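Local structure of lipoprotein (Streptococcus pneumoniae, 3CX3) at residues A22-V27 with Q133-K138; T121-E126 with T185-L190; K12-F17 with Y57-F62. The protein binds zinc and, as a surface lipoprotein homologous with ABC-transporter solute-binding proteins, probably delivers the metal to an uptake system in the pneumococcal membrane. All coordinates share one frame; numbering follows the deposited sequence.

Contact 1 (A22-V27 with Q133-K138); sequences AMVKEV and QIIADK
Ile135 of helix 133-138 reaches across to Met23, Val24 and Val27 of helix 22-27, and following it outward from its backbone traces most of this contact. CB is directed at the opposing helix. From it CG2, anti to the backbone N, turns to the Val27 side, where it meets Val27 CG2 at 4.1 Å and lies only slightly farther from Val27 CB. The other branch runs on extended through CG1 (chi2 177°) and puts CD1 against Met23 CB at 3.9 Å, with Val24 CG2 more loosely placed at 4.3 Å. Met23, a selenomethionine, thus touches Ile135 through its CB, while farther out its side chain packs on Ala128, Glu131 and Ala132, earlier on the partner's own helix. Val27 completes the seam: its CG1 rests on Ala136 CB at 3.9 Å. The small methyl there lets the backbones come near, the CA atoms of Val27 and Ala136 being 6.3 Å apart. No hydrogen bond joins the two segments. Their axes pass 9.7 Å apart at a crossing angle of -57°, an aliphatic helix-helix packing that sets helix 18-28, which follows strand 12-15, against helix 125-142, which lies along the N-terminal lobe before the long linking helix 147-173.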
loop_
_atom_site.group_PDB
_atom_site.type_symbol
_atom_site.label_atom_id
_atom_site.label_comp_id
_atom_site.label_asym_id
_atom_site.label_seq_id
_atom_site.Cartn_x
_atom_site.Cartn_y
_atom_site.Cartn_z
ATOM N N ALA A 22 -9.476 1.305 3.312
ATOM C CA ALA A 22 -9.883 -0.007 3.753
ATOM C C ALA A 22 -9.588 -0.249 5.208
ATOM O O ALA A 22 -10.291 -0.997 5.870
ATOM C CB ALA A 22 -9.192 -1.046 2.924
HETATM N N MSE A 23 -8.528 0.366 5.696
HETATM C CA MSE A 23 -8.065 0.129 7.038
HETATM C C MSE A 23 -8.774 1.037 8.044
HETATM O O MSE A 23 -8.913 0.676 9.208
HETATM C CB MSE A 23 -6.564 0.356 7.086
HETATM C CG MSE A 23 -5.817 -0.746 7.731
HETATM SE SE MSE A 23 -3.923 -0.763 7.265
HETATM C CE MSE A 23 -3.408 -1.998 8.611
ATOM N N VAL A 24 -9.209 2.217 7.609
ATOM C CA VAL A 24 -10.007 3.079 8.485
ATOM C C VAL A 24 -11.416 2.506 8.585
ATOM O O VAL A 24 -11.991 2.426 9.677
ATOM C CB VAL A 24 -10.070 4.540 8.008
ATOM C CG1 VAL A 24 -10.685 5.400 9.084
ATOM C CG2 VAL A 24 -8.700 5.057 7.689
ATOM N N LYS A 25 -11.944 2.087 7.438
ATOM C CA LYS A 25 -13.237 1.425 7.336
ATOM C C LYS A 25 -13.324 0.129 8.144
ATOM O O LYS A 25 -14.359 -0.181 8.734
ATOM C CB LYS A 25 -13.580 1.159 5.866
ATOM C CG LYS A 25 -14.460 2.223 5.228
ATOM C CD LYS A 25 -15.166 1.701 3.982
ATOM C CE LYS A 25 -16.491 2.433 3.741
ATOM N NZ LYS A 25 -17.618 1.916 4.583
ATOM N N GLU A 26 -12.240 -0.633 8.169
ATOM C CA GLU A 26 -12.192 -1.839 8.992
ATOM C C GLU A 26 -12.114 -1.504 10.476
ATOM O O GLU A 26 -12.660 -2.242 11.298
ATOM C CB GLU A 26 -11.053 -2.764 8.568
ATOM C CG GLU A 26 -11.556 -4.060 7.966
ATOM C CD GLU A 26 -10.922 -4.400 6.629
ATOM O OE1 GLU A 26 -10.144 -5.371 6.573
ATOM O OE2 GLU A 26 -11.221 -3.710 5.629
ATOM N N VAL A 27 -11.463 -0.391 10.813
ATOM C CA VAL A 27 -11.343 0.012 12.207
ATOM C C VAL A 27 -12.643 0.614 12.734
ATOM O O VAL A 27 -12.950 0.487 13.919
ATOM C CB VAL A 27 -10.128 0.955 12.449
ATOM C CG1 VAL A 27 -10.190 1.604 13.829
ATOM C CG2 VAL A 27 -8.804 0.177 12.295
ATOM N N GLN A 133 -3.493 -0.459 14.150
ATOM C CA GLN A 133 -3.368 -0.010 15.548
ATOM C C GLN A 133 -3.250 1.507 15.687
ATOM O O GLN A 133 -4.092 2.148 16.331
ATOM C CB GLN A 133 -2.144 -0.659 16.214
ATOM C CG GLN A 133 -2.446 -1.829 17.097
ATOM C CD GLN A 133 -2.777 -1.405 18.513
ATOM O OE1 GLN A 133 -3.852 -0.878 18.767
ATOM N NE2 GLN A 133 -1.840 -1.622 19.444
ATOM N N ILE A 134 -2.197 2.066 15.090
ATOM C CA ILE A 134 -1.981 3.515 15.088
ATOM C C ILE A 134 -3.281 4.213 14.730
ATOM O O ILE A 134 -3.667 5.184 15.372
ATOM C CB ILE A 134 -0.887 3.960 14.095
ATOM C CG1 ILE A 134 0.422 3.201 14.357
ATOM C CG2 ILE A 134 -0.688 5.469 14.205
ATOM C CD1 ILE A 134 1.533 3.380 13.305
ATOM N N ILE A 135 -3.959 3.695 13.714
ATOM C CA ILE A 135 -5.205 4.285 13.249
ATOM C C ILE A 135 -6.214 4.314 14.385
ATOM O O ILE A 135 -6.748 5.385 14.725
ATOM C CB ILE A 135 -5.755 3.561 11.986
ATOM C CG1 ILE A 135 -4.898 3.925 10.763
ATOM C CG2 ILE A 135 -7.234 3.877 11.772
ATOM C CD1 ILE A 135 -5.273 3.224 9.462
ATOM N N ALA A 136 -6.448 3.143 14.985
ATOM C CA ALA A 136 -7.384 3.031 16.096
ATOM C C ALA A 136 -6.995 3.979 17.220
ATOM O O ALA A 136 -7.820 4.746 17.665
ATOM C CB ALA A 136 -7.474 1.585 16.589
ATOM N N ASP A 137 -5.728 3.949 17.641
ATOM C CA ASP A 137 -5.231 4.865 18.679
ATOM C C ASP A 137 -5.591 6.326 18.413
ATOM O O ASP A 137 -6.261 6.985 19.234
ATOM C CB ASP A 137 -3.716 4.730 18.844
ATOM C CG ASP A 137 -3.307 3.401 19.475
ATOM O OD1 ASP A 137 -2.110 3.221 19.778
ATOM O OD2 ASP A 137 -4.184 2.535 19.681
ATOM N N LYS A 138 -5.162 6.824 17.259
ATOM C CA LYS A 138 -5.397 8.221 16.897
ATOM C C LYS A 138 -6.882 8.482 16.763
ATOM O O LYS A 138 -7.382 9.490 17.255
ATOM C CB LYS A 138 -4.666 8.593 15.597
ATOM C CG LYS A 138 -3.148 8.564 15.691
ATOM C CD LYS A 138 -2.533 8.775 14.304
ATOM C CE LYS A 138 -1.211 9.528 14.330
ATOM N NZ LYS A 138 -0.177 8.954 15.256
#

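Contact 2 (T121-E126 with T185-L190); sequences TWLDPE and TAFSYL
Beside the zinc site, the turn that leads from the metal ligand His120 into helix 125-142 packs on the segment following the ligand His184, with Thr121, Leu123 and Asp124 meeting Ala186, Phe187, Tyr189 and Leu190. Thr121 lies over one face of the Tyr189 ring: its CA is 4.0 Å from the ring centroid and 15° off the normal, a CH-pi contact. The phenol OH beyond is held by Asp118 O and Glu97 N, which fixes the far end of the ring. Leu123 is directed toward the other segment. CD1, at the tip of its extended branch (chi2 177°), sits over a face of Phe187, 4.1 Å from the centroid and displaced toward the rim, and lies close to Ala186 O (3.2 Å), with Ala186 CB at 4.3 Å. This second CH-pi contact lies between the two halves of the protein, since 121-126 enters helix 125-142 on the N-terminal side, while 185-190 follows strand 180-182 of the C-terminal lobe; the chain passes between the lobes along helix 147-173, as in related metal-binding solute-binding proteins. Leu190 lies against the Leu123 carbonyl, its CB 3.6 Å from Leu123 O. Asp124 occupies the N-cap position of helix 125-142. Its CG is anti to the backbone N (chi1 171°), which leaves OD2 near Tyr189 O, two acceptors bridged by a water that donates to Asp124 OD2 at 2.7 Å and Tyr189 O at 2.9 Å. The same OD2 forms a salt bridge with NE of Arg193, which also pairs with Glu126.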
loop_
_atom_site.group_PDB
_atom_site.type_symbol
_atom_site.label_atom_id
_atom_site.label_comp_id
_atom_site.label_asym_id
_atom_site.label_seq_id
_atom_site.Cartn_x
_atom_site.Cartn_y
_atom_site.Cartn_z
ATOM N N THR A 121 5.142 -0.327 3.140
ATOM C CA THR A 121 4.781 -1.078 4.300
ATOM C C THR A 121 3.537 -1.969 4.135
ATOM O O THR A 121 3.636 -3.189 4.237
ATOM C CB THR A 121 4.699 -0.059 5.411
ATOM O OG1 THR A 121 5.884 -0.156 6.227
ATOM C CG2 THR A 121 3.433 -0.166 6.184
ATOM N N TRP A 122 2.395 -1.367 3.806
ATOM C CA TRP A 122 1.100 -2.006 3.933
ATOM C C TRP A 122 1.005 -3.441 3.412
ATOM O O TRP A 122 0.066 -4.156 3.758
ATOM C CB TRP A 122 0.023 -1.117 3.299
ATOM C CG TRP A 122 0.193 -0.846 1.823
ATOM C CD1 TRP A 122 -0.326 -1.568 0.813
ATOM C CD2 TRP A 122 0.903 0.252 1.211
ATOM N NE1 TRP A 122 0.017 -1.020 -0.406
ATOM C CE2 TRP A 122 0.763 0.106 -0.193
ATOM C CE3 TRP A 122 1.638 1.340 1.712
ATOM C CZ2 TRP A 122 1.334 1.007 -1.111
ATOM C CZ3 TRP A 122 2.214 2.243 0.801
ATOM C CH2 TRP A 122 2.053 2.069 -0.597
ATOM N N LEU A 123 1.998 -3.853 2.618
ATOM C CA LEU A 123 2.042 -5.150 1.919
ATOM C C LEU A 123 2.664 -6.241 2.750
ATOM O O LEU A 123 2.704 -7.409 2.364
ATOM C CB LEU A 123 2.835 -5.018 0.623
ATOM C CG LEU A 123 2.100 -4.284 -0.507
ATOM C CD1 LEU A 123 3.026 -4.159 -1.723
ATOM C CD2 LEU A 123 0.747 -4.966 -0.873
ATOM N N ASP A 124 3.177 -5.857 3.903
ATOM C CA ASP A 124 3.729 -6.823 4.807
ATOM C C ASP A 124 2.656 -7.000 5.837
ATOM O O ASP A 124 2.311 -6.044 6.528
ATOM C CB ASP A 124 4.997 -6.276 5.429
ATOM C CG ASP A 124 5.509 -7.130 6.527
ATOM O OD1 ASP A 124 4.765 -8.009 7.001
ATOM O OD2 ASP A 124 6.669 -6.915 6.928
ATOM N N PRO A 125 2.109 -8.219 5.943
ATOM C CA PRO A 125 0.967 -8.478 6.825
ATOM C C PRO A 125 1.137 -7.911 8.252
ATOM O O PRO A 125 0.253 -7.203 8.729
ATOM C CB PRO A 125 0.878 -10.007 6.816
ATOM C CG PRO A 125 1.381 -10.387 5.461
ATOM C CD PRO A 125 2.542 -9.441 5.242
ATOM N N GLU A 126 2.264 -8.185 8.901
ATOM C CA GLU A 126 2.593 -7.563 10.196
ATOM C C GLU A 126 2.452 -6.038 10.245
ATOM O O GLU A 126 1.935 -5.486 11.227
ATOM C CB GLU A 126 4.029 -7.897 10.602
ATOM C CG GLU A 126 4.208 -9.224 11.300
ATOM C CD GLU A 126 5.128 -9.107 12.493
ATOM O OE1 GLU A 126 4.903 -8.195 13.325
ATOM O OE2 GLU A 126 6.069 -9.927 12.592
ATOM N N THR A 185 8.827 -0.890 -7.737
ATOM C CA THR A 185 9.395 -1.406 -6.493
ATOM C C THR A 185 8.403 -1.267 -5.325
ATOM O O THR A 185 8.532 -0.342 -4.507
ATOM C CB THR A 185 10.748 -0.711 -6.112
ATOM O OG1 THR A 185 11.624 -0.676 -7.248
ATOM C CG2 THR A 185 11.428 -1.435 -4.962
ATOM N N ALA A 186 7.453 -2.200 -5.234
ATOM C CA ALA A 186 6.460 -2.129 -4.190
ATOM C C ALA A 186 6.511 -3.229 -3.118
ATOM O O ALA A 186 6.029 -3.034 -2.017
ATOM C CB ALA A 186 5.072 -2.050 -4.803
ATOM N N PHE A 187 7.097 -4.375 -3.450
ATOM C CA PHE A 187 6.978 -5.587 -2.651
ATOM C C PHE A 187 8.169 -5.864 -1.756
ATOM O O PHE A 187 8.346 -6.982 -1.273
ATOM C CB PHE A 187 6.682 -6.753 -3.586
ATOM C CG PHE A 187 5.376 -6.591 -4.309
ATOM C CD1 PHE A 187 4.207 -7.115 -3.779
ATOM C CD2 PHE A 187 5.306 -5.855 -5.486
ATOM C CE1 PHE A 187 2.989 -6.927 -4.426
ATOM C CE2 PHE A 187 4.099 -5.674 -6.133
ATOM C CZ PHE A 187 2.936 -6.210 -5.586
ATOM N N SER A 188 8.953 -4.818 -1.520
ATOM C CA SER A 188 10.224 -4.882 -0.828
ATOM C C SER A 188 10.068 -5.358 0.620
ATOM O O SER A 188 10.995 -5.937 1.188
ATOM C CB SER A 188 10.887 -3.497 -0.902
ATOM O OG SER A 188 12.012 -3.358 -0.044
ATOM N N TYR A 189 8.879 -5.128 1.185
ATOM C CA TYR A 189 8.575 -5.363 2.584
ATOM C C TYR A 189 7.961 -6.723 2.728
ATOM O O TYR A 189 8.226 -7.439 3.711
ATOM C CB TYR A 189 7.559 -4.331 3.102
ATOM C CG TYR A 189 8.168 -3.020 3.484
ATOM C CD1 TYR A 189 8.695 -2.818 4.753
ATOM C CD2 TYR A 189 8.228 -1.977 2.570
ATOM C CE1 TYR A 189 9.257 -1.617 5.094
ATOM C CE2 TYR A 189 8.789 -0.769 2.898
ATOM C CZ TYR A 189 9.301 -0.592 4.155
ATOM O OH TYR A 189 9.852 0.620 4.473
ATOM N N LEU A 190 7.094 -7.058 1.777
ATOM C CA LEU A 190 6.589 -8.411 1.660
ATOM C C LEU A 190 7.788 -9.335 1.497
ATOM O O LEU A 190 8.140 -10.050 2.426
ATOM C CB LEU A 190 5.614 -8.539 0.482
ATOM C CG LEU A 190 4.753 -9.814 0.395
ATOM C CD1 LEU A 190 3.557 -9.611 -0.546
ATOM C CD2 LEU A 190 5.606 -11.012 -0.058
HETATM O O HOH W 1 9.233 -6.393 6.176
#

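Contact 3 (K12-F17 with Y57-F62)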
loop_
_atom_site.group_PDB
_atom_site.type_symbol
_atom_site.label_atom_id
_atom_site.label_comp_id
_atom_site.label_asym_id
_atom_site.label_seq_id
_atom_site.Cartn_x
_atom_site.Cartn_y
_atom_site.Cartn_z
ATOM N N LYS A 12 -17.347 12.398 9.505
ATOM C CA LYS A 12 -16.969 12.509 8.094
ATOM C C LYS A 12 -15.441 12.390 7.985
ATOM O O LYS A 12 -14.698 13.191 8.582
ATOM C CB LYS A 12 -17.470 13.828 7.497
ATOM C CG LYS A 12 -17.489 13.860 5.961
ATOM C CD LYS A 12 -17.947 15.218 5.398
ATOM C CE LYS A 12 -19.459 15.244 5.177
ATOM N NZ LYS A 12 -19.871 16.012 3.940
ATOM N N ILE A 13 -14.989 11.379 7.240
ATOM C CA ILE A 13 -13.566 11.009 7.191
ATOM C C ILE A 13 -13.069 10.881 5.748
ATOM O O ILE A 13 -13.580 10.084 4.968
ATOM C CB ILE A 13 -13.265 9.701 8.009
ATOM C CG1 ILE A 13 -13.308 9.974 9.516
ATOM C CG2 ILE A 13 -11.943 9.105 7.629
ATOM C CD1 ILE A 13 -13.371 8.712 10.369
ATOM N N VAL A 14 -12.076 11.700 5.409
ATOM C CA VAL A 14 -11.432 11.626 4.115
ATOM C C VAL A 14 -10.094 10.894 4.250
ATOM O O VAL A 14 -9.427 10.907 5.296
ATOM C CB VAL A 14 -11.337 13.010 3.417
ATOM C CG1 VAL A 14 -10.613 12.907 2.082
ATOM C CG2 VAL A 14 -12.728 13.566 3.166
ATOM N N THR A 15 -9.715 10.263 3.154
ATOM C CA THR A 15 -8.746 9.196 3.154
ATOM C C THR A 15 -7.953 9.282 1.868
ATOM O O THR A 15 -8.515 9.611 0.828
ATOM C CB THR A 15 -9.524 7.909 3.315
ATOM O OG1 THR A 15 -9.412 7.480 4.688
ATOM C CG2 THR A 15 -9.090 6.862 2.349
ATOM N N SER A 16 -6.650 9.032 1.930
ATOM C CA SER A 16 -5.798 9.355 0.784
ATOM C C SER A 16 -5.992 8.384 -0.359
ATOM O O SER A 16 -6.458 8.783 -1.442
ATOM C CB SER A 16 -4.328 9.537 1.156
ATOM O OG SER A 16 -3.808 8.432 1.852
ATOM N N PHE A 17 -5.677 7.114 -0.101
ATOM C CA PHE A 17 -5.792 6.056 -1.100
ATOM C C PHE A 17 -6.203 4.735 -0.430
ATOM O O PHE A 17 -6.502 4.746 0.762
ATOM C CB PHE A 17 -4.534 5.994 -1.989
ATOM C CG PHE A 17 -3.379 5.231 -1.406
ATOM C CD1 PHE A 17 -2.781 5.622 -0.191
ATOM C CD2 PHE A 17 -2.841 4.160 -2.103
ATOM C CE1 PHE A 17 -1.684 4.915 0.341
ATOM C CE2 PHE A 17 -1.769 3.450 -1.592
ATOM C CZ PHE A 17 -1.170 3.843 -0.352
ATOM N N TYR A 57 -10.290 20.041 4.182
ATOM C CA TYR A 57 -10.602 21.074 5.157
ATOM C C TYR A 57 -12.059 21.039 5.609
ATOM O O TYR A 57 -12.381 21.502 6.683
ATOM C CB TYR A 57 -10.213 22.469 4.620
ATOM C CG TYR A 57 -8.718 22.727 4.555
ATOM C CD1 TYR A 57 -7.878 22.406 5.624
ATOM C CD2 TYR A 57 -8.144 23.309 3.428
ATOM C CE1 TYR A 57 -6.510 22.637 5.565
ATOM C CE2 TYR A 57 -6.746 23.562 3.360
ATOM C CZ TYR A 57 -5.937 23.224 4.428
ATOM O OH TYR A 57 -4.568 23.460 4.361
ATOM N N ASP A 58 -12.920 20.446 4.791
ATOM C CA ASP A 58 -14.351 20.296 5.071
ATOM C C ASP A 58 -14.700 19.073 5.948
ATOM O O ASP A 58 -15.689 19.093 6.687
ATOM C CB ASP A 58 -15.096 20.209 3.735
ATOM C CG ASP A 58 -16.595 20.102 3.893
ATOM O OD1 ASP A 58 -17.232 19.575 2.943
ATOM O OD2 ASP A 58 -17.140 20.543 4.938
ATOM N N ALA A 59 -13.902 18.011 5.843
ATOM C CA ALA A 59 -14.101 16.790 6.629
ATOM C C ALA A 59 -13.899 17.052 8.119
ATOM O O ALA A 59 -13.429 18.134 8.496
ATOM C CB ALA A 59 -13.133 15.702 6.151
ATOM N N ASP A 60 -14.265 16.078 8.961
ATOM C CA ASP A 60 -13.891 16.089 10.387
ATOM C C ASP A 60 -12.496 15.492 10.599
ATOM O O ASP A 60 -11.746 15.926 11.464
ATOM C CB ASP A 60 -14.889 15.277 11.217
ATOM C CG ASP A 60 -16.282 15.870 11.211
ATOM O OD1 ASP A 60 -16.491 16.928 11.859
ATOM O OD2 ASP A 60 -17.171 15.248 10.584
ATOM N N VAL A 61 -12.172 14.471 9.811
ATOM C CA VAL A 61 -10.905 13.749 9.943
ATOM C C VAL A 61 -10.298 13.465 8.580
ATOM O O VAL A 61 -10.994 13.043 7.666
ATOM C CB VAL A 61 -11.078 12.402 10.720
ATOM C CG1 VAL A 61 -9.801 11.558 10.663
ATOM C CG2 VAL A 61 -11.537 12.658 12.176
ATOM N N PHE A 62 -8.998 13.707 8.443
ATOM C CA PHE A 62 -8.293 13.269 7.254
ATOM C C PHE A 62 -7.121 12.362 7.579
ATOM O O PHE A 62 -6.267 12.686 8.423
ATOM C CB PHE A 62 -7.851 14.445 6.396
ATOM C CG PHE A 62 -7.084 14.035 5.165
ATOM C CD1 PHE A 62 -7.727 13.358 4.119
ATOM C CD2 PHE A 62 -5.733 14.325 5.043
ATOM C CE1 PHE A 62 -7.027 12.988 2.981
ATOM C CE2 PHE A 62 -5.024 13.960 3.887
ATOM C CZ PHE A 62 -5.672 13.290 2.864
#
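Ile13 and Val14 pair in parallel with Val61 and Phe62, and Lys12 meets Asp60 just before that second strand begins; the two strands are the central pair of the four-stranded sheet in the N-terminal lobe, whose strand order is 2-1-3-4. The hydrogen bonds come first. Lys12 O accepts two: Val61 N approaches nearly in line with the carbonyl at 3.1 Å, while Asp60 N, at 2.9 Å, stands 29° out of the carbonyl plane. Two residues on, Val14 N donates to Val61 O at 2.8 Å, so Val61 is gripped through both its N and its O by residues flanking Ile13. Asp60 adds a side-chain bond: with CG anti to its own carbonyl carbon (chi1 -64°), it brings OD2 to Lys12 N, which is received at 3.1 Å on the anti lone pair. Charge plays a looser part, Lys12 NZ remaining beyond salt-bridge range of Asp58 OD1.

Apolar contacts fall on both faces of the sheet. On one, Ile13 and Val61 lie side by side and point the same way, Ile13 CG1 being 3.5 Å from Val61 CB. On the other, the two methyls of Val14 part company: CG2 meets Ala59 CB at 3.7 Å, just past the end of helix 50-58, and CG1 takes the ring of Phe62. That ring swings obliquely toward the first strand, its CD1 3.6 Å from Val14 CG1 and 3.2 Å from Val14 O.

In the fold
Contacts 1 and 3 are successive layers of the N-terminal lobe: strand 12-15 runs into helix 18-28, and Val24 CG2 of contact 1 sits 3.9 Å from Thr15 OG1 of contact 3, with the centres about 13 Å apart. Helix 125-142 joins contact 1 to contact 2; it begins in the turn of contact 2, and the two centres are about 18 Å apart with no touch. Contact 2 is the one nearest the metal, the Ala186 side chain lying about 4 Å from the zinc ion held by His44, His120, His184 and Glu259. Although contacts 3 and 2 are about 25 Å apart, centre to centre, they meet where Trp122 CH2 reaches Phe17 CZ at 3.7 Å.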